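Local coordinates for octaprenyl Pyrophosphate Synthase (Helicobacter pylori, PDB 3TC1), which probably catalyses the stepwise condensation of isopentenyl diphosphate with an allylic diphosphate primer to make a C40 all-trans octaprenyl diphosphate, at residues B[128-133]-B[164-169]; B[42-47]-B[61-66]; B[70-75]-B[107-112]. One frame throughout, in Å; residues are numbered along the deposited sequence.

Interaction 1 of 3, residues B[128-133]-B[164-169]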
ATOM      1  N   SER B 128       6.647 -10.668   1.826  1.00 19.02           N
ATOM      2  CA  SER B 128       5.984  -9.933   0.749  1.00 19.75           C
ATOM      3  C   SER B 128       4.815 -10.758   0.212  1.00 19.94           C
ATOM      4  O   SER B 128       3.788 -10.211  -0.189  1.00 20.62           O
ATOM      5  CB  SER B 128       6.971  -9.554  -0.375  1.00 17.73           C
ATOM      6  OG  SER B 128       7.499 -10.677  -1.055  1.00 19.01           O
ATOM      7  N   ASN B 129       4.950 -12.078   0.238  1.00 20.09           N
ATOM      8  CA  ASN B 129       3.869 -12.935  -0.231  1.00 21.14           C
ATOM      9  C   ASN B 129       2.705 -12.870   0.755  1.00 21.71           C
ATOM     10  O   ASN B 129       1.540 -12.974   0.362  1.00 20.86           O
ATOM     11  CB  ASN B 129       4.339 -14.383  -0.366  1.00 27.37           C
ATOM     12  CG  ASN B 129       3.217 -15.320  -0.792  1.00 30.69           C
ATOM     13  OD1 ASN B 129       2.691 -15.219  -1.902  1.00 31.01           O
ATOM     14  ND2 ASN B 129       2.839 -16.229   0.101  1.00 31.82           N
ATOM     15  N   ALA B 130       3.026 -12.697   2.035  1.00 23.58           N
ATOM     16  CA  ALA B 130       2.005 -12.608   3.073  1.00 23.81           C
ATOM     17  C   ALA B 130       1.219 -11.314   2.891  1.00 23.32           C
ATOM     18  O   ALA B 130       0.014 -11.275   3.126  1.00 22.45           O
ATOM     19  CB  ALA B 130       2.651 -12.647   4.463  1.00 24.51           C
ATOM     20  N   VAL B 131       1.903 -10.248   2.483  1.00 19.87           N
ATOM     21  CA  VAL B 131       1.217  -8.980   2.259  1.00 18.25           C
ATOM     22  C   VAL B 131       0.296  -9.121   1.038  1.00 17.38           C
ATOM     23  O   VAL B 131      -0.774  -8.520   0.992  1.00 18.06           O
ATOM     24  CB  VAL B 131       2.207  -7.817   2.029  1.00 25.67           C
ATOM     25  CG1 VAL B 131       1.438  -6.537   1.716  1.00 27.28           C
ATOM     26  CG2 VAL B 131       3.065  -7.604   3.274  1.00 27.73           C
ATOM     27  N   LEU B 132       0.706  -9.921   0.057  1.00 16.27           N
ATOM     28  CA  LEU B 132      -0.121 -10.134  -1.128  1.00 18.15           C
ATOM     29  C   LEU B 132      -1.394 -10.881  -0.729  1.00 17.96           C
ATOM     30  O   LEU B 132      -2.476 -10.605  -1.242  1.00 16.71           O
ATOM     31  CB  LEU B 132       0.641 -10.938  -2.185  1.00 20.44           C
ATOM     32  CG  LEU B 132      -0.163 -11.334  -3.432  1.00 23.04           C
ATOM     33  CD1 LEU B 132      -0.715 -10.090  -4.116  1.00 21.69           C
ATOM     34  CD2 LEU B 132       0.721 -12.118  -4.383  1.00 20.53           C
ATOM     35  N   ARG B 133      -1.270 -11.831   0.191  1.00 17.26           N
ATOM     36  CA  ARG B 133      -2.442 -12.570   0.635  1.00 17.45           C
ATOM     37  C   ARG B 133      -3.328 -11.708   1.524  1.00 17.47           C
ATOM     38  O   ARG B 133      -4.546 -11.842   1.503  1.00 16.24           O
ATOM     39  CB  ARG B 133      -2.012 -13.850   1.346  1.00 22.30           C
ATOM     40  CG  ARG B 133      -1.272 -14.770   0.402  1.00 27.12           C
ATOM     41  CD  ARG B 133      -0.984 -16.112   1.012  1.00 33.06           C
ATOM     42  NE  ARG B 133      -2.223 -16.799   1.351  1.00 38.89           N
ATOM     43  CZ  ARG B 133      -2.331 -18.115   1.462  1.00 41.57           C
ATOM     44  NH1 ARG B 133      -1.268 -18.884   1.262  1.00 43.27           N
ATOM     45  NH2 ARG B 133      -3.503 -18.664   1.753  1.00 43.50           N
ATOM     46  N   ALA B 164      -4.314 -15.517   9.530  1.00 16.69           N
ATOM     47  CA  ALA B 164      -3.452 -16.665   9.792  1.00 16.79           C
ATOM     48  C   ALA B 164      -2.107 -16.721   9.079  1.00 17.11           C
ATOM     49  O   ALA B 164      -1.073 -16.876   9.726  1.00 15.30           O
ATOM     50  CB  ALA B 164      -4.226 -17.950   9.542  1.00 19.60           C
ATOM     51  N   HIS B 165      -2.118 -16.613   7.755  1.00 17.85           N
ATOM     52  CA  HIS B 165      -0.883 -16.687   6.976  1.00 18.91           C
ATOM     53  C   HIS B 165       0.179 -15.643   7.298  1.00 17.49           C
ATOM     54  O   HIS B 165       1.369 -15.914   7.168  1.00 17.48           O
ATOM     55  CB  HIS B 165      -1.207 -16.656   5.481  1.00 29.37           C
ATOM     56  CG  HIS B 165      -1.791 -17.937   4.970  1.00 33.30           C
ATOM     57  ND1 HIS B 165      -1.104 -19.131   5.004  1.00 36.48           N
ATOM     58  CD2 HIS B 165      -3.004 -18.215   4.439  1.00 35.93           C
ATOM     59  CE1 HIS B 165      -1.869 -20.091   4.513  1.00 36.67           C
ATOM     60  NE2 HIS B 165      -3.027 -19.562   4.163  1.00 37.73           N
ATOM     61  N   PHE B 166      -0.238 -14.450   7.703  1.00 16.19           N
ATOM     62  CA  PHE B 166       0.721 -13.411   8.045  1.00 14.81           C
ATOM     63  C   PHE B 166       1.476 -13.803   9.320  1.00 17.39           C
ATOM     64  O   PHE B 166       2.700 -13.660   9.400  1.00 16.43           O
ATOM     65  CB  PHE B 166      -0.006 -12.073   8.214  1.00 17.53           C
ATOM     66  CG  PHE B 166       0.890 -10.929   8.592  1.00 18.72           C
ATOM     67  CD1 PHE B 166       2.190 -10.843   8.100  1.00 19.77           C
ATOM     68  CD2 PHE B 166       0.419  -9.910   9.412  1.00 18.61           C
ATOM     69  CE1 PHE B 166       3.007  -9.754   8.423  1.00 18.80           C
ATOM     70  CE2 PHE B 166       1.225  -8.820   9.738  1.00 20.78           C
ATOM     71  CZ  PHE B 166       2.523  -8.744   9.241  1.00 19.75           C
ATOM     72  N   ILE B 167       0.756 -14.303  10.321  1.00 18.70           N
ATOM     73  CA  ILE B 167       1.413 -14.724  11.559  1.00 16.97           C
ATOM     74  C   ILE B 167       2.317 -15.913  11.222  1.00 16.72           C
ATOM     75  O   ILE B 167       3.454 -16.004  11.694  1.00 18.10           O
ATOM     76  CB  ILE B 167       0.379 -15.119  12.643  1.00 17.98           C
ATOM     77  CG1 ILE B 167      -0.443 -13.888  13.032  1.00 17.14           C
ATOM     78  CG2 ILE B 167       1.091 -15.680  13.880  1.00 16.36           C
ATOM     79  CD1 ILE B 167      -1.589 -14.170  13.995  1.00 20.32           C
ATOM     80  N   GLU B 168       1.808 -16.817  10.395  1.00 17.66           N
ATOM     81  CA  GLU B 168       2.588 -17.973   9.965  1.00 15.93           C
ATOM     82  C   GLU B 168       3.883 -17.491   9.314  1.00 17.55           C
ATOM     83  O   GLU B 168       4.972 -17.974   9.638  1.00 16.59           O
ATOM     84  CB  GLU B 168       1.802 -18.795   8.945  1.00 19.28           C
ATOM     85  CG  GLU B 168       2.636 -19.861   8.244  1.00 19.88           C
ATOM     86  CD  GLU B 168       1.886 -20.555   7.124  1.00 25.19           C
ATOM     87  OE1 GLU B 168       1.243 -19.855   6.317  1.00 28.36           O
ATOM     88  OE2 GLU B 168       1.949 -21.798   7.040  1.00 27.40           O
ATOM     89  N   ALA B 169       3.753 -16.537   8.390  1.00 14.53           N
ATOM     90  CA  ALA B 169       4.906 -15.994   7.672  1.00 16.15           C
ATOM     91  C   ALA B 169       5.868 -15.245   8.580  1.00 14.31           C
ATOM     92  O   ALA B 169       7.083 -15.258   8.360  1.00 16.86           O
ATOM     93  CB  ALA B 169       4.433 -15.074   6.546  1.00 11.25           C
TER
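Segments 128-133 and 164-169 run almost exactly antiparallel (172°) within the all-helical isoprenoid synthase fold, their axes 8.9 Å apart at closest approach.

Small apolar side chains permit this spacing. Ala130 points toward the other helix, and its CB meets Ala169 CB at 3.7 Å, methyl to methyl. The same CB touches the ring of Phe166 obliquely, 4.1 Å from Phe166 CD1. Phe166 has CG anti to its backbone N, so the ring lies alongside the alanine contact. The CA atoms of Ala130 and Phe166 are the nearest pair, 5.2 Å apart, consistent with the small side chain of Ala130.

A polar layer lies one turn further along. The Arg133 chain bends at its third torsion (62°), and its guanidinium crosses one face of the His165 ring obliquely, the planes 37° apart; the groups are modelled too close for their spacing to be relied on. Because His165 NE2 sits over a guanidinium face, no hydrogen bond joins the residues; the charge of Arg133 is instead met by a salt bridge from NH2 to Asp161. His165 is held from its other nitrogen: ND1 donates in the ring plane to the syn side of Glu168 OE1 at 2.8 Å. That bond fixes the ring's rotation and would be expected to offset part of the positive charge close to the imidazole.

Around this pair, Phe166 packs on Val66, Ile69 and Gln70 of helix 53-80, while His165 and Glu168 lean on Leu190 of helix 182-205. Ser128 and Val131 reach helix 92-116 through Phe113 and Tyr109, and Ser128 OG is hydrogen-bonded to Ser117 OG of the second subunit, so helix 121-144 lies between the helix 164-169 belongs to and the dimer partner.

Interaction 2 of 3, residues B[42-47]-B[61-66]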
ATOM      1  N   LEU B  42       5.313 -12.995  19.733  1.00 19.96           N
ATOM      2  CA  LEU B  42       5.409 -14.349  19.206  1.00 20.92           C
ATOM      3  C   LEU B  42       6.786 -14.612  18.606  1.00 21.56           C
ATOM      4  O   LEU B  42       7.396 -15.653  18.862  1.00 22.61           O
ATOM      5  CB  LEU B  42       4.339 -14.569  18.139  1.00 21.51           C
ATOM      6  CG  LEU B  42       2.918 -14.699  18.678  1.00 19.57           C
ATOM      7  CD1 LEU B  42       1.921 -14.734  17.532  1.00 21.97           C
ATOM      8  CD2 LEU B  42       2.828 -15.967  19.514  1.00 22.82           C
ATOM      9  N   MET B  43       7.267 -13.665  17.806  1.00 17.10           N
ATOM     10  CA  MET B  43       8.566 -13.783  17.156  1.00 16.75           C
ATOM     11  C   MET B  43       9.733 -13.698  18.135  1.00 18.35           C
ATOM     12  O   MET B  43      10.685 -14.470  18.036  1.00 19.72           O
ATOM     13  CB  MET B  43       8.717 -12.690  16.091  1.00 18.32           C
ATOM     14  CG  MET B  43       7.698 -12.781  14.965  1.00 18.96           C
ATOM     15  SD  MET B  43       7.620 -11.254  14.012  1.00 22.36           S
ATOM     16  CE  MET B  43       8.978 -11.511  12.894  1.00 20.35           C
ATOM     17  N   LEU B  44       9.666 -12.758  19.074  1.00 20.36           N
ATOM     18  CA  LEU B  44      10.737 -12.591  20.053  1.00 21.72           C
ATOM     19  C   LEU B  44      10.938 -13.854  20.885  1.00 21.87           C
ATOM     20  O   LEU B  44      12.028 -14.094  21.403  1.00 22.71           O
ATOM     21  CB  LEU B  44      10.432 -11.418  20.989  1.00 19.02           C
ATOM     22  CG  LEU B  44      10.500 -10.003  20.409  1.00 20.16           C
ATOM     23  CD1 LEU B  44       9.924  -9.017  21.406  1.00 19.74           C
ATOM     24  CD2 LEU B  44      11.934  -9.652  20.080  1.00 18.11           C
ATOM     25  N   ALA B  45       9.885 -14.657  21.000  1.00 21.51           N
ATOM     26  CA  ALA B  45       9.921 -15.891  21.781  1.00 22.63           C
ATOM     27  C   ALA B  45      10.871 -16.943  21.229  1.00 23.85           C
ATOM     28  O   ALA B  45      11.183 -17.921  21.916  1.00 21.36           O
ATOM     29  CB  ALA B  45       8.514 -16.477  21.893  1.00 19.91           C
ATOM     30  N   LEU B  46      11.323 -16.756  19.991  1.00 20.60           N
ATOM     31  CA  LEU B  46      12.239 -17.708  19.375  1.00 22.12           C
ATOM     32  C   LEU B  46      13.697 -17.404  19.697  1.00 23.32           C
ATOM     33  O   LEU B  46      14.572 -18.240  19.472  1.00 24.98           O
ATOM     34  CB  LEU B  46      12.043 -17.741  17.853  1.00 22.37           C
ATOM     35  CG  LEU B  46      10.853 -18.574  17.360  1.00 24.02           C
ATOM     36  CD1 LEU B  46       9.552 -17.981  17.884  1.00 24.66           C
ATOM     37  CD2 LEU B  46      10.847 -18.615  15.840  1.00 23.97           C
ATOM     38  N   LEU B  47      13.958 -16.210  20.219  1.00 22.80           N
ATOM     39  CA  LEU B  47      15.316 -15.811  20.564  1.00 24.74           C
ATOM     40  C   LEU B  47      15.897 -16.671  21.683  1.00 28.01           C
ATOM     41  O   LEU B  47      15.170 -17.130  22.566  1.00 25.57           O
ATOM     42  CB  LEU B  47      15.343 -14.340  20.985  1.00 24.80           C
ATOM     43  CG  LEU B  47      15.132 -13.304  19.877  1.00 25.13           C
ATOM     44  CD1 LEU B  47      14.928 -11.923  20.492  1.00 23.39           C
ATOM     45  CD2 LEU B  47      16.334 -13.308  18.941  1.00 22.02           C
ATOM     46  N   ASN B  61      14.859  -5.794  13.899  1.00 17.12           N
ATOM     47  CA  ASN B  61      14.521  -5.144  12.635  1.00 17.47           C
ATOM     48  C   ASN B  61      13.392  -5.905  11.961  1.00 15.34           C
ATOM     49  O   ASN B  61      12.487  -5.303  11.382  1.00 14.08           O
ATOM     50  CB  ASN B  61      15.724  -5.097  11.684  1.00 17.30           C
ATOM     51  CG  ASN B  61      16.717  -4.021  12.055  1.00 21.00           C
ATOM     52  OD1 ASN B  61      16.428  -3.160  12.879  1.00 22.99           O
ATOM     53  ND2 ASN B  61      17.896  -4.057  11.437  1.00 21.29           N
ATOM     54  N   LEU B  62      13.451  -7.230  12.027  1.00 14.12           N
ATOM     55  CA  LEU B  62      12.419  -8.062  11.424  1.00 14.43           C
ATOM     56  C   LEU B  62      11.071  -7.820  12.094  1.00 16.21           C
ATOM     57  O   LEU B  62      10.033  -7.754  11.423  1.00 15.81           O
ATOM     58  CB  LEU B  62      12.787  -9.546  11.535  1.00 13.61           C
ATOM     59  CG  LEU B  62      11.814 -10.512  10.843  1.00 15.36           C
ATOM     60  CD1 LEU B  62      11.748 -10.190   9.362  1.00 17.41           C
ATOM     61  CD2 LEU B  62      12.280 -11.956  11.034  1.00 16.38           C
ATOM     62  N   CYS B  63      11.088  -7.708  13.421  1.00 18.10           N
ATOM     63  CA  CYS B  63       9.865  -7.458  14.181  1.00 17.01           C
ATOM     64  C   CYS B  63       9.313  -6.083  13.812  1.00 17.13           C
ATOM     65  O   CYS B  63       8.103  -5.884  13.735  1.00 15.53           O
ATOM     66  CB  CYS B  63      10.145  -7.506  15.685  1.00 18.05           C
ATOM     67  SG  CYS B  63      10.504  -9.155  16.344  1.00 20.62           S
ATOM     68  N   THR B  64      10.211  -5.134  13.583  1.00 15.41           N
ATOM     69  CA  THR B  64       9.803  -3.786  13.223  1.00 15.78           C
ATOM     70  C   THR B  64       9.087  -3.813  11.874  1.00 15.21           C
ATOM     71  O   THR B  64       8.044  -3.183  11.705  1.00 15.80           O
ATOM     72  CB  THR B  64      11.022  -2.846  13.166  1.00 17.66           C
ATOM     73  OG1 THR B  64      11.671  -2.846  14.443  1.00 18.89           O
ATOM     74  CG2 THR B  64      10.588  -1.423  12.834  1.00 18.65           C
ATOM     75  N   ILE B  65       9.651  -4.553  10.923  1.00 15.81           N
ATOM     76  CA  ILE B  65       9.069  -4.703   9.593  1.00 15.04           C
ATOM     77  C   ILE B  65       7.667  -5.306   9.713  1.00 16.39           C
ATOM     78  O   ILE B  65       6.715  -4.822   9.099  1.00 15.57           O
ATOM     79  CB  ILE B  65       9.948  -5.634   8.713  1.00 12.05           C
ATOM     80  CG1 ILE B  65      11.248  -4.917   8.339  1.00 10.93           C
ATOM     81  CG2 ILE B  65       9.185  -6.075   7.465  1.00 11.61           C
ATOM     82  CD1 ILE B  65      12.288  -5.834   7.703  1.00 13.08           C
ATOM     83  N   VAL B  66       7.543  -6.362  10.510  1.00 10.43           N
ATOM     84  CA  VAL B  66       6.250  -7.008  10.695  1.00 10.69           C
ATOM     85  C   VAL B  66       5.202  -6.089  11.337  1.00 10.95           C
ATOM     86  O   VAL B  66       4.045  -6.075  10.916  1.00 10.31           O
ATOM     87  CB  VAL B  66       6.396  -8.299  11.533  1.00 15.48           C
ATOM     88  CG1 VAL B  66       5.027  -8.799  11.989  1.00 14.46           C
ATOM     89  CG2 VAL B  66       7.085  -9.380  10.692  1.00 15.58           C
TER
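In the all-alpha fold of the isoprenoid synthases, the short helix 38-44 lies against the long helix 53-80, and Met43 carries most of the contact. Its CB, directed at the partner helix, begins the contact by touching Cys63 SG at 4.0 Å. CG stands anti to the carbonyl carbon, and the nearly extended second torsion (164°) carries the chain on across the interface. SD then lies beside Val66, 3.8 Å from Val66 CG2. A bend at the third torsion (84°) turns the terminal methyl between two residues one helical turn apart: CE meets Val66 CG2 at 3.6 Å, tip to tip, and Leu62 CG at the same separation of 3.6 Å. Met43 and Leu62 cross at about a right angle.

No hydrogen bond spans the segments, and all five touching residues are buried. A type I turn runs from Leu44 to Leu47. Helix 152-177 closes over the Val66 side with Phe166 and Ser170, and Ile9 of helix 3-18 reaches Cys63. That cysteine, its SG anti to the carbonyl carbon, also touches Leu44, whose CD2 lies 4.0 Å from Cys63 SG.

Interaction 3 of 3, residues B[70-75]-B[107-112]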
ATOM      1  N   GLN B  70       1.698  -4.654   9.687  1.00 15.21           N
ATOM      2  CA  GLN B  70       0.434  -4.798  10.401  1.00 15.95           C
ATOM      3  C   GLN B  70      -0.252  -3.431  10.508  1.00 14.56           C
ATOM      4  O   GLN B  70      -1.450  -3.312  10.261  1.00 14.92           O
ATOM      5  CB  GLN B  70       0.678  -5.375  11.807  1.00 21.16           C
ATOM      6  CG  GLN B  70      -0.575  -5.481  12.678  1.00 21.47           C
ATOM      7  CD  GLN B  70      -1.628  -6.403  12.089  1.00 23.05           C
ATOM      8  OE1 GLN B  70      -1.365  -7.133  11.136  1.00 20.69           O
ATOM      9  NE2 GLN B  70      -2.831  -6.382  12.665  1.00 24.99           N
ATOM     10  N   THR B  71       0.508  -2.407  10.883  1.00 16.40           N
ATOM     11  CA  THR B  71      -0.046  -1.057  11.008  1.00 18.80           C
ATOM     12  C   THR B  71      -0.559  -0.541   9.664  1.00 18.84           C
ATOM     13  O   THR B  71      -1.597   0.117   9.607  1.00 18.46           O
ATOM     14  CB  THR B  71       0.999  -0.052  11.549  1.00 19.98           C
ATOM     15  OG1 THR B  71       1.388  -0.431  12.874  1.00 20.87           O
ATOM     16  CG2 THR B  71       0.410   1.365  11.589  1.00 21.43           C
ATOM     17  N   ALA B  72       0.162  -0.833   8.584  1.00 16.22           N
ATOM     18  CA  ALA B  72      -0.262  -0.383   7.261  1.00 16.37           C
ATOM     19  C   ALA B  72      -1.595  -1.016   6.882  1.00 15.81           C
ATOM     20  O   ALA B  72      -2.489  -0.343   6.360  1.00 16.60           O
ATOM     21  CB  ALA B  72       0.798  -0.727   6.207  1.00 11.89           C
ATOM     22  N   SER B  73      -1.730  -2.312   7.137  1.00 14.65           N
ATOM     23  CA  SER B  73      -2.967  -3.007   6.803  1.00 16.35           C
ATOM     24  C   SER B  73      -4.141  -2.444   7.598  1.00 16.82           C
ATOM     25  O   SER B  73      -5.237  -2.307   7.074  1.00 16.45           O
ATOM     26  CB  SER B  73      -2.838  -4.509   7.077  1.00 19.23           C
ATOM     27  OG  SER B  73      -2.656  -4.752   8.453  1.00 22.53           O
ATOM     28  N   LEU B  74      -3.909  -2.122   8.866  1.00 18.16           N
ATOM     29  CA  LEU B  74      -4.969  -1.569   9.707  1.00 19.88           C
ATOM     30  C   LEU B  74      -5.383  -0.190   9.196  1.00 20.12           C
ATOM     31  O   LEU B  74      -6.563   0.163   9.219  1.00 19.76           O
ATOM     32  CB  LEU B  74      -4.507  -1.476  11.166  1.00 26.20           C
ATOM     33  CG  LEU B  74      -4.221  -2.817  11.854  1.00 27.26           C
ATOM     34  CD1 LEU B  74      -3.686  -2.574  13.259  1.00 27.71           C
ATOM     35  CD2 LEU B  74      -5.487  -3.655  11.890  1.00 29.89           C
ATOM     36  N   LEU B  75      -4.407   0.584   8.730  1.00 18.70           N
ATOM     37  CA  LEU B  75      -4.687   1.916   8.201  1.00 18.05           C
ATOM     38  C   LEU B  75      -5.584   1.820   6.977  1.00 18.41           C
ATOM     39  O   LEU B  75      -6.539   2.579   6.845  1.00 18.43           O
ATOM     40  CB  LEU B  75      -3.388   2.632   7.825  1.00 18.37           C
ATOM     41  CG  LEU B  75      -2.495   3.131   8.965  1.00 19.98           C
ATOM     42  CD1 LEU B  75      -1.200   3.683   8.373  1.00 20.90           C
ATOM     43  CD2 LEU B  75      -3.213   4.208   9.779  1.00 17.84           C
ATOM     44  N   VAL B 107       3.194   4.354   2.798  1.00 14.58           N
ATOM     45  CA  VAL B 107       4.472   4.768   3.366  1.00 17.44           C
ATOM     46  C   VAL B 107       4.973   3.677   4.318  1.00 15.92           C
ATOM     47  O   VAL B 107       6.145   3.301   4.287  1.00 15.18           O
ATOM     48  CB  VAL B 107       4.318   6.083   4.157  1.00 20.93           C
ATOM     49  CG1 VAL B 107       5.504   6.275   5.096  1.00 25.40           C
ATOM     50  CG2 VAL B 107       4.211   7.264   3.187  1.00 22.32           C
ATOM     51  N   PHE B 108       4.082   3.173   5.170  1.00 18.82           N
ATOM     52  CA  PHE B 108       4.465   2.117   6.099  1.00 18.86           C
ATOM     53  C   PHE B 108       4.894   0.882   5.319  1.00 18.01           C
ATOM     54  O   PHE B 108       5.936   0.296   5.612  1.00 19.01           O
ATOM     55  CB  PHE B 108       3.310   1.763   7.046  1.00 20.51           C
ATOM     56  CG  PHE B 108       3.365   2.483   8.371  1.00 23.81           C
ATOM     57  CD1 PHE B 108       3.055   3.836   8.462  1.00 25.33           C
ATOM     58  CD2 PHE B 108       3.729   1.801   9.530  1.00 23.19           C
ATOM     59  CE1 PHE B 108       3.103   4.503   9.688  1.00 25.75           C
ATOM     60  CE2 PHE B 108       3.781   2.453  10.762  1.00 25.10           C
ATOM     61  CZ  PHE B 108       3.466   3.812  10.842  1.00 26.93           C
ATOM     62  N   TYR B 109       4.099   0.498   4.323  1.00 16.26           N
ATOM     63  CA  TYR B 109       4.409  -0.666   3.494  1.00 18.14           C
ATOM     64  C   TYR B 109       5.740  -0.539   2.749  1.00 18.62           C
ATOM     65  O   TYR B 109       6.544  -1.466   2.755  1.00 16.84           O
ATOM     66  CB  TYR B 109       3.316  -0.906   2.446  1.00 21.58           C
ATOM     67  CG  TYR B 109       2.106  -1.681   2.923  1.00 25.72           C
ATOM     68  CD1 TYR B 109       2.249  -2.868   3.645  1.00 25.52           C
ATOM     69  CD2 TYR B 109       0.814  -1.253   2.605  1.00 25.02           C
ATOM     70  CE1 TYR B 109       1.135  -3.612   4.037  1.00 26.45           C
ATOM     71  CE2 TYR B 109      -0.307  -1.990   2.991  1.00 25.63           C
ATOM     72  CZ  TYR B 109      -0.138  -3.167   3.708  1.00 26.78           C
ATOM     73  OH  TYR B 109      -1.239  -3.890   4.100  1.00 24.37           O
ATOM     74  N   SER B 110       5.963   0.596   2.091  1.00 18.60           N
ATOM     75  CA  SER B 110       7.196   0.784   1.325  1.00 19.18           C
ATOM     76  C   SER B 110       8.449   0.898   2.195  1.00 17.47           C
ATOM     77  O   SER B 110       9.486   0.319   1.868  1.00 19.00           O
ATOM     78  CB  SER B 110       7.069   1.995   0.385  1.00 19.22           C
ATOM     79  OG  SER B 110       6.633   3.155   1.066  1.00 19.31           O
ATOM     80  N   LYS B 111       8.361   1.629   3.303  1.00 17.36           N
ATOM     81  CA  LYS B 111       9.508   1.759   4.198  1.00 16.66           C
ATOM     82  C   LYS B 111       9.833   0.376   4.750  1.00 16.89           C
ATOM     83  O   LYS B 111      10.998   0.000   4.860  1.00 15.80           O
ATOM     84  CB  LYS B 111       9.203   2.729   5.346  1.00 12.34           C
ATOM     85  CG  LYS B 111      10.319   2.845   6.402  1.00 13.61           C
ATOM     86  CD  LYS B 111      11.660   3.301   5.809  1.00 14.23           C
ATOM     87  CE  LYS B 111      12.735   3.407   6.890  1.00 15.14           C
ATOM     88  NZ  LYS B 111      14.088   3.754   6.365  1.00 19.69           N
ATOM     89  N   ALA B 112       8.794  -0.387   5.079  1.00 18.63           N
ATOM     90  CA  ALA B 112       8.983  -1.729   5.609  1.00 19.70           C
ATOM     91  C   ALA B 112       9.643  -2.650   4.585  1.00 20.49           C
ATOM     92  O   ALA B 112      10.540  -3.413   4.931  1.00 19.69           O
ATOM     93  CB  ALA B 112       7.649  -2.314   6.055  1.00 18.96           C
TER
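Two antiparallel helices of the isoprenoid synthase fold cross here at -158°, with axes 8.5 Å apart, and consecutive aromatic residues of 107-112 straddle Ala72. At the centre, Ala72 CB stands over the middle of the Tyr109 ring, 3.4 Å from its centroid and 1° off the normal, an almost ideal CH-pi contact. The same methyl meets Phe108 CB at 3.6 Å. Thr71 CG2 sits over one face of the Phe108 ring, offset toward the rim, a second CH-pi contact 4.0 Å from the centroid. Leu75 CD1 adds a looser, oblique touch on Phe108.

Outside this shell, hydrogen bonds to backbone carbonyls set the polar groups of 70-75. Thr71 OG1 bonds to Glu67 O, leaving CG2, anti to the backbone N, to lie on the phenyl. Phe29 and Ile32 pack further on Phe108, and Tyr109 borders Asp106 of the second subunit. In this family, the helix carrying the first aspartate-rich motif, which begins just after 70-75, commonly helps wall the elongation tunnel, as 70-75 probably does here. Ser73 CB lies 3.4 Å from Tyr109 OH without a hydrogen bond joining the residues; Ser73 OG turns back to its own helix and donates to Gln70 O at 2.6 Å.

In the fold
Helix 53-80 ties the three contacts together: it supplies a segment to interactions 2 and 3 and packs against Phe166 of interaction 1. That ring bridges successive turns, with Phe166 CZ 3.5 Å from Val66 O of interaction 2 and Phe166 CE2 3.4 Å from Gln70 OE1 of interaction 3. Interactions 1 and 3 also meet where Val131 CG1 lies 3.7 Å from Tyr109 CE1, and both reach the second subunit, unlike interaction 2. Interaction 3 is centred about 14 Å from interaction 1 and 16 Å from interaction 2. The bound magnesium lies about 13 Å from the Ser73 side chain, and the aspartate-rich motif, probably the diphosphate-magnesium site, begins after 70-75 on the same helix.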